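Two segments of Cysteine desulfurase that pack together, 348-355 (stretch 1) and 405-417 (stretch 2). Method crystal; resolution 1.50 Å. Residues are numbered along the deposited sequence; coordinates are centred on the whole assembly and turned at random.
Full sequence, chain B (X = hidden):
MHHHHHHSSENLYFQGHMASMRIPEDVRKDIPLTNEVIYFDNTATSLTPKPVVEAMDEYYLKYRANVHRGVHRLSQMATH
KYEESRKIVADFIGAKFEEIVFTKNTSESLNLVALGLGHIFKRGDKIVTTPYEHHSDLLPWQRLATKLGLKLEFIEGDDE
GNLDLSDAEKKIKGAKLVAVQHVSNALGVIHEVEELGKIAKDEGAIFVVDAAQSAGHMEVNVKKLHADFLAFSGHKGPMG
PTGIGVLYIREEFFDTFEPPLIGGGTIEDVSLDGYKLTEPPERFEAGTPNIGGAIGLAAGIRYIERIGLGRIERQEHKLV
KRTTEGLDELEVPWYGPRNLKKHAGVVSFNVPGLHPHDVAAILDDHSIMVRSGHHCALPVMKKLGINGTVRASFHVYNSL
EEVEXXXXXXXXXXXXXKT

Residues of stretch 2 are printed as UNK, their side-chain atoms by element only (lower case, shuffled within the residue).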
ATOM      1  N   SER B 348       6.974 -27.654   7.512  1.00 13.69           N
ATOM      2  CA  SER B 348       5.607 -28.044   7.631  1.00 14.76           C
ATOM      3  C   SER B 348       5.591 -29.501   8.052  1.00 15.28           C
ATOM      4  O   SER B 348       6.414 -30.320   7.622  1.00 15.12           O
ATOM      5  CB  SER B 348       4.823 -27.956   6.250  1.00 16.90           C
ATOM      6  OG  SER B 348       4.330 -26.639   6.052  1.00 19.20           O
ATOM      7  N   PHE B 349       4.653 -29.792   8.938  1.00 14.66           N
ATOM      8  CA  PHE B 349       4.493 -31.109   9.507  1.00 16.06           C
ATOM      9  C   PHE B 349       3.060 -31.319   9.951  1.00 17.05           C
ATOM     10  O   PHE B 349       2.251 -30.440   9.914  1.00 15.43           O
ATOM     11  CB  PHE B 349       5.444 -31.322  10.703  1.00 16.49           C
ATOM     12  CG  PHE B 349       5.244 -30.365  11.845  1.00 17.93           C
ATOM     13  CD1 PHE B 349       5.794 -29.134  11.808  1.00 16.07           C
ATOM     14  CD2 PHE B 349       4.569 -30.740  12.985  1.00 17.32           C
ATOM     15  CE1 PHE B 349       5.621 -28.255  12.830  1.00 19.47           C
ATOM     16  CE2 PHE B 349       4.396 -29.867  14.018  1.00 17.53           C
ATOM     17  CZ  PHE B 349       4.927 -28.623  13.950  1.00 19.69           C
ATOM     18  N   ASN B 350       2.798 -32.554  10.351  1.00 18.86           N
ATOM     19  CA  ASN B 350       1.506 -32.919  10.901  1.00 17.24           C
ATOM     20  C   ASN B 350       1.685 -33.979  11.978  1.00 18.78           C
ATOM     21  O   ASN B 350       2.588 -34.722  11.954  1.00 18.61           O
ATOM     22  CB  ASN B 350       0.524 -33.465   9.860  1.00 17.32           C
ATOM     23  CG  ASN B 350      -0.324 -32.397   9.223  1.00 17.66           C
ATOM     24  OD1 ASN B 350      -0.917 -31.600   9.867  1.00 19.34           O
ATOM     25  ND2 ASN B 350      -0.382 -32.426   7.941  1.00 17.76           N
ATOM     26  N   VAL B 351       0.764 -33.988  12.907  1.00 19.43           N
ATOM     27  CA  VAL B 351       0.732 -35.008  13.949  1.00 22.69           C
ATOM     28  C   VAL B 351      -0.443 -35.934  13.650  1.00 20.68           C
ATOM     29  O   VAL B 351      -1.533 -35.489  13.613  1.00 22.25           O
ATOM     30  CB  VAL B 351       0.586 -34.424  15.356  1.00 21.43           C
ATOM     31  CG1 VAL B 351       0.536 -35.560  16.373  1.00 25.55           C
ATOM     32  CG2 VAL B 351       1.735 -33.492  15.673  1.00 20.03           C
ATOM     33  N   PRO B 352      -0.166 -37.205  13.393  1.00 25.46           N
ATOM     34  CA  PRO B 352      -1.256 -38.174  13.041  1.00 27.28           C
ATOM     35  C   PRO B 352      -2.303 -38.216  14.122  1.00 27.92           C
ATOM     36  O   PRO B 352      -1.954 -38.221  15.309  1.00 33.50           O
ATOM     37  CB  PRO B 352      -0.519 -39.478  12.955  1.00 28.99           C
ATOM     38  CG  PRO B 352       0.859 -39.123  12.586  1.00 29.28           C
ATOM     39  CD  PRO B 352       1.146 -37.855  13.412  1.00 24.54           C
ATOM     40  N   GLY B 353      -3.564 -38.085  13.730  1.00 28.40           N
ATOM     41  CA  GLY B 353      -4.640 -38.006  14.714  1.00 28.72           C
ATOM     42  C   GLY B 353      -5.133 -36.662  15.182  1.00 30.76           C
ATOM     43  O   GLY B 353      -6.163 -36.594  15.829  1.00 33.70           O
ATOM     44  N   LEU B 354      -4.420 -35.576  14.846  1.00 24.08           N
ATOM     45  CA  LEU B 354      -4.689 -34.254  15.329  1.00 25.93           C
ATOM     46  C   LEU B 354      -4.751 -33.247  14.175  1.00 21.52           C
ATOM     47  O   LEU B 354      -3.899 -33.253  13.309  1.00 27.02           O
ATOM     48  CB  LEU B 354      -3.564 -33.797  16.270  1.00 28.78           C
ATOM     49  CG  LEU B 354      -3.505 -34.433  17.640  1.00 33.21           C
ATOM     50  CD1 LEU B 354      -2.452 -33.640  18.428  1.00 33.21           C
ATOM     51  CD2 LEU B 354      -4.842 -34.369  18.367  1.00 32.79           C
ATOM     52  N   HIS B 355      -5.759 -32.436  14.209  1.00 23.01           N
ATOM     53  CA  HIS B 355      -5.937 -31.403  13.251  1.00 25.15           C
ATOM     54  C   HIS B 355      -4.753 -30.419  13.478  1.00 22.20           C
ATOM     55  O   HIS B 355      -4.391 -30.151  14.610  1.00 23.04           O
ATOM     56  CB  HIS B 355      -7.266 -30.748  13.465  1.00 28.03           C
ATOM     57  CG  HIS B 355      -7.674 -29.839  12.341  1.00 36.11           C
ATOM     58  ND1 HIS B 355      -7.125 -28.579  12.166  1.00 36.86           N
ATOM     59  CD2 HIS B 355      -8.515 -30.032  11.297  1.00 38.29           C
ATOM     60  CE1 HIS B 355      -7.650 -28.011  11.097  1.00 43.54           C
ATOM     61  NE2 HIS B 355      -8.495 -28.874  10.550  1.00 47.55           N
ATOM     62  N   UNK B 405      13.352 -26.430  22.841  1.00 14.75           N
ATOM     63  CA  UNK B 405      12.153 -26.235  23.613  1.00 15.31           C
ATOM     64  C   UNK B 405      10.938 -26.763  22.837  1.00 14.96           C
ATOM     65  O   UNK B 405      10.156 -27.441  23.337  1.00 16.38           O
ATOM     66  c   UNK B 405      10.705 -24.490  24.764  1.00 17.94           C
ATOM     67  c   UNK B 405      11.986 -24.762  23.986  1.00 16.29           C
ATOM     68  o   UNK B 405      13.100 -24.379  24.733  1.00 18.87           O
ATOM     69  N   UNK B 406      10.859 -26.414  21.554  1.00 13.69           N
ATOM     70  CA  UNK B 406       9.821 -26.841  20.675  1.00 14.43           C
ATOM     71  C   UNK B 406       9.784 -28.366  20.605  1.00 13.02           C
ATOM     72  O   UNK B 406       8.764 -28.918  20.693  1.00 14.96           O
ATOM     73  c   UNK B 406       7.391 -27.208  16.839  1.00 17.54           C
ATOM     74  c   UNK B 406       7.999 -28.148  16.097  1.00 16.64           C
ATOM     75  c   UNK B 406      10.039 -26.218  19.255  1.00 15.12           C
ATOM     76  c   UNK B 406       9.954 -27.837  17.373  1.00 16.70           C
ATOM     77  c   UNK B 406       8.065 -26.587  17.853  1.00 14.79           C
ATOM     78  c   UNK B 406       9.287 -28.463  16.355  1.00 16.68           C
ATOM     79  c   UNK B 406       9.328 -26.904  18.149  1.00 13.83           C
ATOM     80  N   UNK B 407      10.938 -28.983  20.417  1.00 14.67           N
ATOM     81  CA  UNK B 407      10.988 -30.460  20.308  1.00 16.23           C
ATOM     82  C   UNK B 407      10.523 -31.160  21.630  1.00 16.55           C
ATOM     83  O   UNK B 407       9.846 -32.149  21.578  1.00 17.93           O
ATOM     84  c   UNK B 407      14.175 -31.039  18.218  1.00 16.23           C
ATOM     85  c   UNK B 407      11.849 -31.336  17.463  1.00 16.97           C
ATOM     86  c   UNK B 407      12.777 -30.626  18.417  1.00 15.59           C
ATOM     87  c   UNK B 407      12.359 -30.921  19.915  1.00 16.97           C
ATOM     88  N   UNK B 408      10.838 -30.512  22.714  1.00 15.48           N
ATOM     89  CA  UNK B 408      10.356 -30.984  24.016  1.00 18.00           C
ATOM     90  C   UNK B 408       8.882 -30.890  24.185  1.00 18.09           C
ATOM     91  O   UNK B 408       8.209 -31.819  24.659  1.00 18.89           O
ATOM     92  N   UNK B 409       8.268 -29.781  23.674  1.00 14.33           N
ATOM     93  CA  UNK B 409       6.861 -29.701  23.677  1.00 17.05           C
ATOM     94  C   UNK B 409       6.140 -30.657  22.714  1.00 15.85           C
ATOM     95  O   UNK B 409       5.162 -31.270  23.038  1.00 17.76           O
ATOM     96  c   UNK B 409       6.939 -27.301  24.409  1.00 18.56           C
ATOM     97  c   UNK B 409       4.841 -28.105  23.291  1.00 18.30           C
ATOM     98  c   UNK B 409       6.349 -28.212  23.419  1.00 17.88           C
ATOM     99  N   UNK B 410       6.713 -30.862  21.519  1.00 15.95           N
ATOM    100  CA  UNK B 410       6.220 -31.832  20.590  1.00 16.96           C
ATOM    101  C   UNK B 410       6.273 -33.282  21.156  1.00 17.67           C
ATOM    102  O   UNK B 410       5.359 -34.053  20.911  1.00 19.08           O
ATOM    103  c   UNK B 410       6.639 -30.570  18.404  1.00 18.40           C
ATOM    104  c   UNK B 410       6.959 -31.794  19.255  1.00 18.38           C
ATOM    105  s   UNK B 410       4.934 -30.355  17.993  1.00 20.69           S
ATOM    106  c   UNK B 410       4.539 -31.840  17.121  1.00 24.40           C
ATOM    107  N   UNK B 411       7.326 -33.523  21.920  1.00 17.71           N
ATOM    108  CA  UNK B 411       7.498 -34.864  22.529  1.00 18.50           C
ATOM    109  C   UNK B 411       6.379 -35.131  23.550  1.00 19.20           C
ATOM    110  O   UNK B 411       5.754 -36.153  23.489  1.00 20.81           O
ATOM    111  c   UNK B 411      10.599 -36.383  24.308  1.00 28.67           C
ATOM    112  o   UNK B 411      10.746 -37.111  25.354  1.00 31.43           O
ATOM    113  o   UNK B 411      11.570 -35.765  23.737  1.00 32.87           O
ATOM    114  c   UNK B 411       8.883 -34.936  23.115  1.00 18.04           C
ATOM    115  c   UNK B 411       9.197 -36.287  23.777  1.00 22.09           C
ATOM    116  N   UNK B 412       6.099 -34.134  24.393  1.00 19.48           N
ATOM    117  CA  UNK B 412       5.037 -34.234  25.351  1.00 22.11           C
ATOM    118  C   UNK B 412       3.692 -34.382  24.641  1.00 21.79           C
ATOM    119  O   UNK B 412       2.902 -35.298  24.999  1.00 25.76           O
ATOM    120  o   UNK B 412       5.405 -30.710  27.791  1.00 53.56           O
ATOM    121  c   UNK B 412       4.095 -32.727  27.342  1.00 37.47           C
ATOM    122  c   UNK B 412       4.545 -31.528  28.244  1.00 47.43           C
ATOM    123  o   UNK B 412       4.059 -31.403  29.402  1.00 54.16           O
ATOM    124  c   UNK B 412       5.137 -33.026  26.253  1.00 27.90           C
ATOM    125  N   UNK B 413       3.446 -33.634  23.555  1.00 19.09           N
ATOM    126  CA  UNK B 413       2.245 -33.778  22.831  1.00 20.67           C
ATOM    127  C   UNK B 413       2.046 -35.151  22.287  1.00 20.96           C
ATOM    128  O   UNK B 413       0.986 -35.677  22.392  1.00 25.78           O
ATOM    129  c   UNK B 413       1.230 -31.251  20.087  1.00 27.28           C
ATOM    130  c   UNK B 413       1.014 -32.562  20.828  1.00 27.76           C
ATOM    131  c   UNK B 413       0.842 -33.631  19.820  1.00 30.71           C
ATOM    132  c   UNK B 413       2.212 -32.722  21.709  1.00 22.04           C
ATOM    133  N   UNK B 414       3.031 -35.662  21.600  1.00 18.79           N
ATOM    134  CA  UNK B 414       2.951 -36.974  20.960  1.00 22.17           C
ATOM    135  C   UNK B 414       2.746 -38.080  22.022  1.00 26.89           C
ATOM    136  O   UNK B 414       1.878 -38.907  21.883  1.00 26.28           O
ATOM    137  c   UNK B 414       4.123 -36.203  18.878  1.00 24.72           C
ATOM    138  c   UNK B 414       4.199 -37.183  20.081  1.00 24.90           C
ATOM    139  c   UNK B 414       4.341 -38.607  19.580  1.00 29.76           C
ATOM    140  N   UNK B 415       3.545 -38.029  23.089  1.00 24.83           N
ATOM    141  CA  UNK B 415       3.320 -39.007  24.219  1.00 27.52           C
ATOM    142  C   UNK B 415       1.959 -38.906  24.867  1.00 30.57           C
ATOM    143  O   UNK B 415       1.435 -39.874  25.380  1.00 36.91           O
ATOM    144  c   UNK B 415       8.166 -39.527  25.219  1.00 21.49           C
ATOM    145  c   UNK B 415       6.915 -38.797  25.663  1.00 21.30           C
ATOM    146  c   UNK B 415       5.790 -39.224  24.751  1.00 23.25           C
ATOM    147  c   UNK B 415       4.440 -38.758  25.246  1.00 24.46           C
ATOM    148  n   UNK B 415       9.477 -39.375  25.956  1.00 23.09           N
ATOM    149  N   UNK B 416       1.372 -37.731  24.880  1.00 29.38           N
ATOM    150  CA  UNK B 416       0.031 -37.559  25.395  1.00 36.79           C
ATOM    151  C   UNK B 416      -1.134 -38.002  24.532  1.00 39.84           C
ATOM    152  O   UNK B 416      -2.256 -37.859  24.988  1.00 45.07           O
ATOM    153  N   UNK B 417      -0.918 -38.518  23.316  1.00 38.20           N
ATOM    154  CA  UNK B 417      -2.054 -38.759  22.385  1.00 43.98           C
ATOM    155  C   UNK B 417      -3.040 -39.837  22.883  1.00 47.28           C
ATOM    156  O   UNK B 417      -2.739 -41.014  22.807  1.00 49.23           O
ATOM    157  c   UNK B 417      -2.131 -36.918  19.738  1.00 47.53           C
ATOM    158  c   UNK B 417      -1.028 -37.829  20.210  1.00 49.17           C
ATOM    159  c   UNK B 417      -0.181 -38.256  19.006  1.00 46.84           C
ATOM    160  c   UNK B 417      -1.561 -39.064  20.966  1.00 44.25           C
TER

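Position 405 carries three side-chain atoms, one carbon holding an oxygen and a carbon; this is Thr405, out of reach of stretch 1, its hydroxyl hydrogen-bonded elsewhere in the structure. At 406 one carbon leads to a six-carbon ring with no hydroxyl, and the tip of that ring lies against the ring of Phe349; this is Phe406. Its CZ meets CZ of Phe349 at 3.8 Å, with the Phe349 atom lying at the edge of the Phe406 ring, near its plane. The two ring planes stand at 76° with centroids 5.9 Å apart, an oblique pair.

Position 407 has four carbons forked at the second, which makes it Leu407; it is buried but does not touch stretch 1. No side-chain atoms exist at 408, so it is Gly408, exposed and on a part of the helix that stretch 1 does not reach. Position 409 shows one carbon carrying two more, the beta-branched pattern of Val409, again buried without reaching stretch 1.

At 410 an unbranched chain of two carbons, a sulfur and a terminal carbon, its end lying against Phe349 and Val351, can be only methionine. Met410 has all three chi angles in the m well, and this folded chain brings its CE 3.7 Å from CE2 of Phe349 and 3.6 Å from CG2 of Val351. One methyl thus serves two neighbours, while SD sits 5.2 Å from the centroid of the Phe349 ring, oblique to it.

Positions 411 and 412 each have three carbons, the last carrying two oxygens: Glu411 and Glu412, both out of reach of stretch 1. At 413 four carbons fork at the second, and one tip lies against Val351 and Leu354; this is Leu413. Its CD2 lies 3.6 Å from CD1 of Leu354 and 4.0 Å from CG1 of Val351, so one methyl bridges the two ends of the turn. Position 414 repeats the one-carbon, two-carbon fork and barely touches Val351; it is Val414. Its CA-to-CB bond points sideways, and the contact is slight, CG2 to CG1 of Val351 at 4.4 Å.

Four carbons in a row ending in nitrogen at 415 give Lys415, which turns its charge to its own helix: NZ forms a salt bridge with OE2 of Glu411 at 2.7 Å. Position 416 has no side chain and is Gly416; an ideal CB would be crowded by the backbone O of Glu412, 3.2 Å away. The four carbons at 417, forked at the second, touch Val351, Pro352 and Leu354; this is Leu417, whose CD2 approaches CG of Leu354 at 3.5 Å and whose CD1 approaches CG1 of Val351 at 3.8 Å.

The rule here is a helix stripe read against the end of a strand and the turn that follows it. Phe406, Met410 and Leu413 form the stripe, and Leu417, beyond residue 415, continues the spacing of four, three and four; all point toward stretch 1, and Phe349, Val351 and Leu354 point back. No hydrogen bond crosses, so fit between apolar surfaces carries the contact. The type II turn from Val351 to Leu354, closed by N of Leu354 to O of Val351 at 3.1 Å, presents both its end residues to stretch 2, and Gly353 supplies backbone angles at which a CB would jam against the preceding carbonyl.

Stretch 2 405-417: TFLGVMEELVKGL
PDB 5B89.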